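Local coordinates for protein beta-hexosaminidase (Neisseria gonorrhoeae, PDB 6JTJ) that probably cleaves terminal beta-1,4-linked N-acetylglucosamine from peptidoglycan fragments during cell-wall recycling, as a family 3 glycoside hydrolase, at residues C[244-248]-C[284-288]; C[250-254]-C[351-355]; C[142-146]-C[377-381]. One frame throughout, in Å; residues are numbered along the deposited sequence.

Contact 1. Residues C[244-248]-C[284-288]; sequences FRIMS and DIGFK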
ATOM      1  N   PHE C 244     -16.251  -4.281  13.468  1.00 22.12           N
ATOM      2  CA  PHE C 244     -16.066  -3.089  14.255  1.00 23.07           C
ATOM      3  C   PHE C 244     -17.115  -3.009  15.370  1.00 24.11           C
ATOM      4  O   PHE C 244     -16.758  -2.750  16.517  1.00 24.31           O
ATOM      5  CB  PHE C 244     -16.107  -1.825  13.382  1.00 22.17           C
ATOM      6  CG  PHE C 244     -14.897  -1.663  12.483  1.00 22.14           C
ATOM      7  CD1 PHE C 244     -13.730  -1.117  12.959  1.00 22.38           C
ATOM      8  CD2 PHE C 244     -14.943  -2.067  11.161  1.00 22.96           C
ATOM      9  CE1 PHE C 244     -12.619  -0.976  12.141  1.00 23.07           C
ATOM     10  CE2 PHE C 244     -13.842  -1.930  10.326  1.00 22.79           C
ATOM     11  CZ  PHE C 244     -12.667  -1.402  10.827  1.00 22.06           C
ATOM     12  N   ARG C 245     -18.380  -3.273  15.052  1.00 25.57           N
ATOM     13  CA  ARG C 245     -19.431  -3.291  16.081  1.00 29.64           C
ATOM     14  C   ARG C 245     -19.125  -4.258  17.201  1.00 29.18           C
ATOM     15  O   ARG C 245     -19.205  -3.916  18.381  1.00 27.58           O
ATOM     16  CB  ARG C 245     -20.772  -3.688  15.488  1.00 32.86           C
ATOM     17  CG  ARG C 245     -21.445  -2.588  14.710  1.00 36.77           C
ATOM     18  CD  ARG C 245     -22.876  -3.051  14.467  1.00 41.17           C
ATOM     19  NE  ARG C 245     -23.885  -1.963  14.636  1.00 49.72           N
ATOM     20  CZ  ARG C 245     -24.019  -0.901  13.840  1.00 50.01           C
ATOM     21  NH1 ARG C 245     -23.248  -0.771  12.779  1.00 51.65           N
ATOM     22  NH2 ARG C 245     -24.943   0.027  14.099  1.00 49.69           N
ATOM     23  N   ILE C 246     -18.750  -5.469  16.813  1.00 28.36           N
ATOM     24  CA  ILE C 246     -18.520  -6.535  17.767  1.00 29.76           C
ATOM     25  C   ILE C 246     -17.293  -6.216  18.631  1.00 29.10           C
ATOM     26  O   ILE C 246     -17.321  -6.402  19.852  1.00 30.60           O
ATOM     27  CB  ILE C 246     -18.372  -7.877  17.026  1.00 34.46           C
ATOM     28  CG1 ILE C 246     -19.712  -8.243  16.359  1.00 40.68           C
ATOM     29  CG2 ILE C 246     -17.937  -8.972  17.977  1.00 35.28           C
ATOM     30  CD1 ILE C 246     -19.651  -9.379  15.329  1.00 46.89           C
ATOM     31  N   MET C 247     -16.210  -5.756  18.004  1.00 25.19           N
ATOM     32  CA  MET C 247     -15.000  -5.388  18.763  1.00 22.94           C
ATOM     33  C   MET C 247     -15.262  -4.226  19.714  1.00 22.74           C
ATOM     34  O   MET C 247     -14.784  -4.231  20.851  1.00 22.01           O
ATOM     35  CB  MET C 247     -13.874  -5.054  17.821  1.00 22.28           C
ATOM     36  CG  MET C 247     -13.296  -6.276  17.136  1.00 23.91           C
ATOM     37  SD  MET C 247     -12.205  -7.179  18.238  1.00 22.73           S
ATOM     38  CE  MET C 247     -10.730  -6.178  18.190  1.00 23.64           C
ATOM     39  N   SER C 248     -16.041  -3.249  19.253  1.00 22.39           N
ATOM     40  CA  SER C 248     -16.448  -2.141  20.087  1.00 23.21           C
ATOM     41  C   SER C 248     -17.169  -2.660  21.331  1.00 25.23           C
ATOM     42  O   SER C 248     -16.830  -2.299  22.443  1.00 24.02           O
ATOM     43  CB  SER C 248     -17.363  -1.189  19.311  1.00 23.20           C
ATOM     44  OG  SER C 248     -17.757  -0.097  20.126  1.00 23.85           O
ATOM     45  N   ASP C 284     -24.540   5.500  16.739  1.00 38.88           N
ATOM     46  CA  ASP C 284     -25.164   4.268  16.316  1.00 39.50           C
ATOM     47  C   ASP C 284     -24.455   3.035  16.902  1.00 38.60           C
ATOM     48  O   ASP C 284     -25.108   2.119  17.408  1.00 39.49           O
ATOM     49  CB  ASP C 284     -25.186   4.235  14.800  1.00 44.30           C
ATOM     50  CG  ASP C 284     -26.175   3.256  14.251  1.00 52.11           C
ATOM     51  OD1 ASP C 284     -26.423   2.218  14.900  1.00 59.54           O
ATOM     52  OD2 ASP C 284     -26.673   3.502  13.133  1.00 57.69           O
ATOM     53  N   ILE C 285     -23.123   3.014  16.852  1.00 32.51           N
ATOM     54  CA  ILE C 285     -22.371   1.860  17.323  1.00 28.22           C
ATOM     55  C   ILE C 285     -22.127   1.904  18.839  1.00 26.66           C
ATOM     56  O   ILE C 285     -21.975   0.856  19.472  1.00 25.65           O
ATOM     57  CB  ILE C 285     -21.045   1.690  16.533  1.00 27.90           C
ATOM     58  CG1 ILE C 285     -21.376   1.328  15.087  1.00 28.37           C
ATOM     59  CG2 ILE C 285     -20.140   0.627  17.151  1.00 26.15           C
ATOM     60  CD1 ILE C 285     -20.224   1.435  14.124  1.00 29.08           C
ATOM     61  N   GLY C 286     -22.061   3.096  19.413  1.00 25.18           N
ATOM     62  CA  GLY C 286     -21.848   3.242  20.858  1.00 25.16           C
ATOM     63  C   GLY C 286     -20.398   3.178  21.292  1.00 24.05           C
ATOM     64  O   GLY C 286     -20.107   2.953  22.465  1.00 24.69           O
ATOM     65  N   PHE C 287     -19.474   3.394  20.357  1.00 23.30           N
ATOM     66  CA  PHE C 287     -18.050   3.297  20.665  1.00 22.27           C
ATOM     67  C   PHE C 287     -17.616   4.447  21.577  1.00 22.70           C
ATOM     68  O   PHE C 287     -17.857   5.610  21.277  1.00 21.82           O
ATOM     69  CB  PHE C 287     -17.238   3.299  19.349  1.00 21.87           C
ATOM     70  CG  PHE C 287     -15.756   3.255  19.544  1.00 20.28           C
ATOM     71  CD1 PHE C 287     -15.145   2.149  20.124  1.00 21.03           C
ATOM     72  CD2 PHE C 287     -14.957   4.318  19.143  1.00 20.21           C
ATOM     73  CE1 PHE C 287     -13.753   2.101  20.276  1.00 20.80           C
ATOM     74  CE2 PHE C 287     -13.577   4.276  19.290  1.00 19.71           C
ATOM     75  CZ  PHE C 287     -12.977   3.175  19.875  1.00 19.57           C
ATOM     76  N   LYS C 288     -16.930   4.117  22.656  1.00 24.39           N
ATOM     77  CA  LYS C 288     -16.461   5.113  23.612  1.00 26.74           C
ATOM     78  C   LYS C 288     -14.958   5.306  23.668  1.00 24.67           C
ATOM     79  O   LYS C 288     -14.468   6.078  24.482  1.00 24.48           O
ATOM     80  CB  LYS C 288     -16.965   4.743  25.017  1.00 30.17           C
ATOM     81  CG  LYS C 288     -18.480   4.554  25.078  1.00 33.52           C
ATOM     82  CD  LYS C 288     -18.971   4.839  26.473  1.00 38.91           C
ATOM     83  CE  LYS C 288     -20.438   4.505  26.646  1.00 42.43           C
ATOM     84  NZ  LYS C 288     -21.230   5.093  25.530  1.00 44.82           N
TER
HETATM   85  O   HOH W   1     -21.408  -2.355  19.157  1.00 37.19           O
HETATM   86  O   HOH W   2     -20.149  -0.547  20.924  1.00 31.81           O
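Arg245 meets Asp284 through a salt bridge, NH2 to OD1 at 2.8 Å. The carboxylate oxygen lies in the guanidinium plane at its edge, although the two flat groups stand 90° apart. Ile285 covers one face of the same guanidinium: its CG1 sits over the centre, 3.6 Å above the plane. The Arg245 chain bends at chi3 (139°) to bring its head across this branch, while NH1 forms a second salt bridge with Glu237. Farther along helix 242-249, Ser248 has OG anti to its own backbone N (chi1 -180°), which places OG at the ring edge of Phe287, in plane and 3.4 Å from CD1. Ile285 CG2 packs beside the same serine. Apart from the salt bridge, polar links run through water: two waters converge on Ile285 O, one shared with Ser248 OG, the other with Arg245 O and making the longer bond to Ile285 O (3.3 Å). Next along the loop, Gly286 turns the chain with positive phi, and Phe287 packs on Leu281. Two carboxylates around one guanidinium would be expected to stabilise its positive charge; ion pairing and water bridges carry most of this surface contact between helix 242-249 and the turn that ends helix 274-284.

Contact 2. Residues C[250-254]-C[351-355]; sequences EGMAA and QYMEN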
ATOM      1  N   GLU C 250     -16.982  -5.484  22.704  1.00 30.57           N
ATOM      2  CA  GLU C 250     -16.077  -6.255  23.544  1.00 29.06           C
ATOM      3  C   GLU C 250     -14.855  -5.513  24.044  1.00 28.04           C
ATOM      4  O   GLU C 250     -13.870  -6.142  24.445  1.00 31.39           O
ATOM      5  CB  GLU C 250     -15.650  -7.522  22.800  1.00 30.98           C
ATOM      6  CG  GLU C 250     -16.824  -8.441  22.472  1.00 33.40           C
ATOM      7  CD  GLU C 250     -17.529  -8.946  23.711  1.00 33.34           C
ATOM      8  OE1 GLU C 250     -16.821  -9.352  24.657  1.00 33.47           O
ATOM      9  OE2 GLU C 250     -18.781  -8.889  23.749  1.00 35.96           O
ATOM     10  N   GLY C 251     -14.887  -4.181  24.032  1.00 25.65           N
ATOM     11  CA  GLY C 251     -13.858  -3.398  24.749  1.00 24.17           C
ATOM     12  C   GLY C 251     -12.666  -2.872  23.953  1.00 22.49           C
ATOM     13  O   GLY C 251     -11.674  -2.446  24.532  1.00 22.98           O
ATOM     14  N   MET C 252     -12.771  -2.856  22.622  1.00 22.72           N
ATOM     15  CA  MET C 252     -11.728  -2.267  21.774  1.00 21.35           C
ATOM     16  C   MET C 252     -11.430  -0.835  22.214  1.00 21.18           C
ATOM     17  O   MET C 252     -12.356  -0.054  22.420  1.00 20.63           O
ATOM     18  CB  MET C 252     -12.194  -2.295  20.314  1.00 20.88           C
ATOM     19  CG  MET C 252     -11.233  -1.673  19.318  1.00 20.22           C
ATOM     20  SD  MET C 252     -11.749  -1.969  17.608  1.00 19.14           S
ATOM     21  CE  MET C 252     -13.355  -1.192  17.566  1.00 19.39           C
ATOM     22  N   ALA C 253     -10.152  -0.495  22.339  1.00 20.90           N
ATOM     23  CA  ALA C 253      -9.744   0.801  22.913  1.00 22.09           C
ATOM     24  C   ALA C 253      -9.707   1.953  21.932  1.00 22.71           C
ATOM     25  O   ALA C 253      -9.851   3.105  22.317  1.00 22.74           O
ATOM     26  CB  ALA C 253      -8.384   0.679  23.560  1.00 22.10           C
ATOM     27  N   ALA C 254      -9.491   1.634  20.657  1.00 23.14           N
ATOM     28  CA  ALA C 254      -9.283   2.657  19.666  1.00 22.05           C
ATOM     29  C   ALA C 254      -9.610   2.157  18.281  1.00 23.02           C
ATOM     30  O   ALA C 254      -9.720   0.946  18.031  1.00 22.32           O
ATOM     31  CB  ALA C 254      -7.840   3.103  19.703  1.00 21.53           C
ATOM     32  N   GLN C 351      -6.058   6.919  29.034  1.00 27.93           N
ATOM     33  CA  GLN C 351      -5.685   6.090  30.170  1.00 29.76           C
ATOM     34  C   GLN C 351      -6.086   4.638  29.980  1.00 28.94           C
ATOM     35  O   GLN C 351      -5.359   3.742  30.384  1.00 28.52           O
ATOM     36  CB  GLN C 351      -6.268   6.637  31.498  1.00 33.62           C
ATOM     37  CG  GLN C 351      -5.733   5.910  32.761  1.00 34.92           C
ATOM     38  CD  GLN C 351      -4.193   5.618  32.802  1.00 39.34           C
ATOM     39  OE1 GLN C 351      -3.346   6.341  32.245  1.00 39.59           O
ATOM     40  NE2 GLN C 351      -3.838   4.518  33.466  1.00 41.57           N
ATOM     41  N   TYR C 352      -7.237   4.413  29.367  1.00 30.34           N
ATOM     42  CA  TYR C 352      -7.671   3.067  29.011  1.00 30.01           C
ATOM     43  C   TYR C 352      -6.614   2.314  28.171  1.00 31.94           C
ATOM     44  O   TYR C 352      -6.511   1.098  28.263  1.00 31.43           O
ATOM     45  CB  TYR C 352      -8.995   3.144  28.259  1.00 29.47           C
ATOM     46  CG  TYR C 352      -9.669   1.808  28.008  1.00 30.72           C
ATOM     47  CD1 TYR C 352     -10.210   1.058  29.059  1.00 32.27           C
ATOM     48  CD2 TYR C 352      -9.786   1.308  26.721  1.00 29.91           C
ATOM     49  CE1 TYR C 352     -10.844  -0.157  28.823  1.00 32.01           C
ATOM     50  CE2 TYR C 352     -10.414   0.107  26.472  1.00 31.30           C
ATOM     51  CZ  TYR C 352     -10.933  -0.630  27.517  1.00 32.61           C
ATOM     52  OH  TYR C 352     -11.542  -1.830  27.232  1.00 32.76           O
ATOM     53  N   MET C 353      -5.802   3.040  27.401  1.00 31.59           N
ATOM     54  CA  MET C 353      -4.759   2.419  26.568  1.00 31.05           C
ATOM     55  C   MET C 353      -3.434   2.143  27.283  1.00 31.45           C
ATOM     56  O   MET C 353      -2.549   1.529  26.697  1.00 29.23           O
ATOM     57  CB  MET C 353      -4.490   3.291  25.341  1.00 29.50           C
ATOM     58  CG  MET C 353      -5.683   3.396  24.390  1.00 31.10           C
ATOM     59  SD  MET C 353      -5.271   4.290  22.881  1.00 30.44           S
ATOM     60  CE  MET C 353      -4.558   5.823  23.480  1.00 33.07           C
ATOM     61  N   GLU C 354      -3.277   2.613  28.520  1.00 32.99           N
ATOM     62  CA  GLU C 354      -2.023   2.397  29.244  1.00 34.76           C
ATOM     63  C   GLU C 354      -1.794   0.903  29.417  1.00 30.40           C
ATOM     64  O   GLU C 354      -2.733   0.140  29.619  1.00 27.30           O
ATOM     65  CB  GLU C 354      -1.977   3.083  30.618  1.00 37.74           C
ATOM     66  CG  GLU C 354      -0.561   3.525  30.984  1.00 42.86           C
ATOM     67  CD  GLU C 354      -0.496   4.410  32.223  1.00 49.63           C
ATOM     68  OE1 GLU C 354       0.521   5.140  32.419  1.00 45.13           O
ATOM     69  OE2 GLU C 354      -1.486   4.381  33.000  1.00 54.54           O
ATOM     70  N   ASN C 355      -0.537   0.494  29.291  1.00 32.03           N
ATOM     71  CA  ASN C 355      -0.189  -0.899  29.485  1.00 34.06           C
ATOM     72  C   ASN C 355      -0.547  -1.330  30.904  1.00 36.50           C
ATOM     73  O   ASN C 355      -0.322  -0.585  31.856  1.00 37.04           O
ATOM     74  CB  ASN C 355       1.293  -1.146  29.255  1.00 32.79           C
ATOM     75  CG  ASN C 355       1.571  -2.590  28.891  1.00 34.92           C
ATOM     76  OD1 ASN C 355       1.465  -3.467  29.733  1.00 33.42           O
ATOM     77  ND2 ASN C 355       1.948  -2.835  27.644  1.00 32.31           N
TER
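Tyr352 lays the edge of its ring along Ala253, whose CB is 3.5 Å from CD2 and 3.6 Å from CE2. The contact ties a helix-to-strand turn of the family 3 barrel domain, between helix 242-249 and strand 254-257, to helix 346-352 and the residues that follow it. A Schellman motif ends helix 242-249: Gly251, at positive phi, is its C-prime residue, with Met252 N bonded back to Met247 O and Gly251 N to Ser248 O. With chi1 at -171° the Tyr352 ring extends away from its backbone N and along the turn, from Ala253 to the carbonyl of Gly251. The phenol therefore makes apolar contact with its CD2-CE2 edge and ends in a polar grip at its hydroxyl. Lys206 attends the same tyrosine twice, by a cation-pi interaction with the ring and by a hydrogen bond from NZ to the backbone O. Next along, Met353 brings CG to 3.9 Å from Ala253 CB, so this small methyl is flanked by both the tyrosine edge and the methionine chain. Farther out, Met353 SD lies 4.3 Å from Ala254 CB in a looser apolar contact. Ala253 itself is held by backbone hydrogen bonds to Ser207 and Val290, and Ala254 by one to Gly209, placing the start of strand 254-257 between its two parallel neighbours. At the other end of the ring, Tyr352 OH donates to Gly251 O at 2.8 Å, in the carbonyl plane on a lone pair, with a C=O...O angle of 125°.

Contact 3. Residues C[142-146]-C[377-381]; sequences AAGQV and FVAGL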
ATOM      1  N   ALA C 142      -4.735 -20.223  18.046  1.00 33.23           N
ATOM      2  CA  ALA C 142      -3.520 -19.694  17.440  1.00 30.94           C
ATOM      3  C   ALA C 142      -3.508 -18.160  17.523  1.00 26.73           C
ATOM      4  O   ALA C 142      -2.490 -17.571  17.876  1.00 28.44           O
ATOM      5  CB  ALA C 142      -3.427 -20.149  15.993  1.00 33.73           C
ATOM      6  N   ALA C 143      -4.643 -17.534  17.220  1.00 27.14           N
ATOM      7  CA  ALA C 143      -4.773 -16.067  17.312  1.00 27.91           C
ATOM      8  C   ALA C 143      -4.453 -15.560  18.712  1.00 26.65           C
ATOM      9  O   ALA C 143      -3.726 -14.573  18.873  1.00 28.86           O
ATOM     10  CB  ALA C 143      -6.161 -15.622  16.877  1.00 27.18           C
ATOM     11  N   GLY C 144      -4.937 -16.257  19.732  1.00 29.14           N
ATOM     12  CA  GLY C 144      -4.666 -15.885  21.133  1.00 26.55           C
ATOM     13  C   GLY C 144      -3.195 -15.909  21.471  1.00 28.23           C
ATOM     14  O   GLY C 144      -2.662 -15.002  22.139  1.00 30.03           O
ATOM     15  N   GLN C 145      -2.499 -16.919  20.976  1.00 30.13           N
ATOM     16  CA  GLN C 145      -1.048 -17.024  21.181  1.00 30.81           C
ATOM     17  C   GLN C 145      -0.275 -15.952  20.437  1.00 27.16           C
ATOM     18  O   GLN C 145       0.666 -15.368  20.979  1.00 27.05           O
ATOM     19  CB  GLN C 145      -0.533 -18.400  20.731  1.00 36.79           C
ATOM     20  CG  GLN C 145      -1.043 -19.584  21.583  1.00 40.47           C
ATOM     21  CD  GLN C 145      -0.762 -19.420  23.098  1.00 42.45           C
ATOM     22  OE1 GLN C 145       0.388 -19.292  23.539  1.00 46.82           O
ATOM     23  NE2 GLN C 145      -1.837 -19.318  23.885  1.00 44.28           N
ATOM     24  N   VAL C 146      -0.685 -15.654  19.212  1.00 27.64           N
ATOM     25  CA  VAL C 146      -0.049 -14.556  18.463  1.00 26.45           C
ATOM     26  C   VAL C 146      -0.216 -13.247  19.226  1.00 24.32           C
ATOM     27  O   VAL C 146       0.745 -12.527  19.438  1.00 24.81           O
ATOM     28  CB  VAL C 146      -0.610 -14.435  17.031  1.00 27.24           C
ATOM     29  CG1 VAL C 146      -0.111 -13.163  16.365  1.00 27.24           C
ATOM     30  CG2 VAL C 146      -0.197 -15.649  16.202  1.00 27.72           C
ATOM     31  N   PHE C 377       5.869 -21.434  19.013  1.00 39.61           N
ATOM     32  CA  PHE C 377       4.694 -21.719  18.182  1.00 39.69           C
ATOM     33  C   PHE C 377       4.431 -20.586  17.166  1.00 42.68           C
ATOM     34  O   PHE C 377       4.150 -20.828  15.987  1.00 43.52           O
ATOM     35  CB  PHE C 377       3.461 -21.909  19.059  1.00 39.70           C
ATOM     36  CG  PHE C 377       2.160 -21.995  18.276  1.00 39.77           C
ATOM     37  CD1 PHE C 377       1.804 -23.150  17.611  1.00 39.94           C
ATOM     38  CD2 PHE C 377       1.305 -20.902  18.197  1.00 39.02           C
ATOM     39  CE1 PHE C 377       0.610 -23.227  16.901  1.00 37.80           C
ATOM     40  CE2 PHE C 377       0.109 -20.965  17.477  1.00 39.37           C
ATOM     41  CZ  PHE C 377      -0.240 -22.133  16.827  1.00 39.32           C
ATOM     42  N   VAL C 378       4.501 -19.344  17.639  1.00 41.45           N
ATOM     43  CA  VAL C 378       4.212 -18.181  16.791  1.00 36.74           C
ATOM     44  C   VAL C 378       5.317 -18.054  15.734  1.00 34.66           C
ATOM     45  O   VAL C 378       5.034 -17.859  14.566  1.00 33.47           O
ATOM     46  CB  VAL C 378       4.057 -16.903  17.650  1.00 33.92           C
ATOM     47  CG1 VAL C 378       4.010 -15.662  16.783  1.00 32.93           C
ATOM     48  CG2 VAL C 378       2.791 -16.997  18.498  1.00 32.88           C
ATOM     49  N   ALA C 379       6.571 -18.203  16.148  1.00 37.95           N
ATOM     50  CA  ALA C 379       7.691 -18.241  15.208  1.00 39.26           C
ATOM     51  C   ALA C 379       7.445 -19.242  14.089  1.00 40.40           C
ATOM     52  O   ALA C 379       7.813 -19.001  12.942  1.00 43.46           O
ATOM     53  CB  ALA C 379       8.996 -18.569  15.933  1.00 39.98           C
ATOM     54  N   GLY C 380       6.854 -20.379  14.433  1.00 41.19           N
ATOM     55  CA  GLY C 380       6.604 -21.444  13.474  1.00 41.35           C
ATOM     56  C   GLY C 380       5.552 -21.074  12.460  1.00 43.73           C
ATOM     57  O   GLY C 380       5.629 -21.495  11.302  1.00 46.60           O
ATOM     58  N   LEU C 381       4.552 -20.309  12.885  1.00 42.25           N
ATOM     59  CA  LEU C 381       3.547 -19.823  11.953  1.00 39.32           C
ATOM     60  C   LEU C 381       4.176 -18.859  10.958  1.00 40.39           C
ATOM     61  O   LEU C 381       3.793 -18.833   9.808  1.00 41.55           O
ATOM     62  CB  LEU C 381       2.413 -19.124  12.687  1.00 39.76           C
ATOM     63  CG  LEU C 381       1.544 -19.971  13.618  1.00 39.53           C
ATOM     64  CD1 LEU C 381       0.478 -19.093  14.240  1.00 37.55           C
ATOM     65  CD2 LEU C 381       0.906 -21.141  12.882  1.00 38.88           C
TER
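Phe377 turns the edge of its ring to Ala142, whose CB lies in the ring plane 3.8 Å from CZ. A chi1 of 171° swings the ring across to helix 136-155. The CD2 side of the ring also meets Gln145, whose CB is 4.0 Å from CD2 on an oblique approach. Leu381, one turn farther along its own helix, backs one face of this ring with CG, offset toward the rim. Its CD1 reaches over to Val146, 4.0 Å from CG2. Val146 and Val378 set their side chains at about a right angle, with the two CG2 methyls 4.0 Å apart. Val378 CG2 presses closer still to the opposite backbone, 3.7 Å from both Val146 CA and Gln145 O, making this valine the point where the helices come nearest: the CA atoms of Val146 and Val378 are 5.8 Å apart. The short helical segments approach to 10.0 Å between axes at a signed crossing angle of -107°, which confines the touching residues to a compact patch without hydrogen bonds. Around that patch, Ile130 of helix 124-134 touches both Ala142 and Leu381, while Pro122, in the preceding loop, touches both Val146 and Val378. Leu196 of helix 186-202 also packs on Val146, so helix 136-155 contacts both that helix and the C-terminal helix 369-382, away from the predicted substrate-binding residues.

From the N terminus, the first segment reached is 142-146 on helix 136-155. Its partner, 377-381, lies almost at the C terminus, so contact 3 closes a long loop that contains the other two. Inside it, contacts 1 and 2 cross: the chain passes 244-248, then 250-254, then 284-288 and finally 351-355. These two also touch, through the Phe287 ring packed against Met252 O and Ala254 CA. Together they join helix 242-249 and its following strand to the next helix-strand connection and to helix 346-352. Contact 3 touches neither and fastens the C-terminal helix 369-382 to helix 136-155.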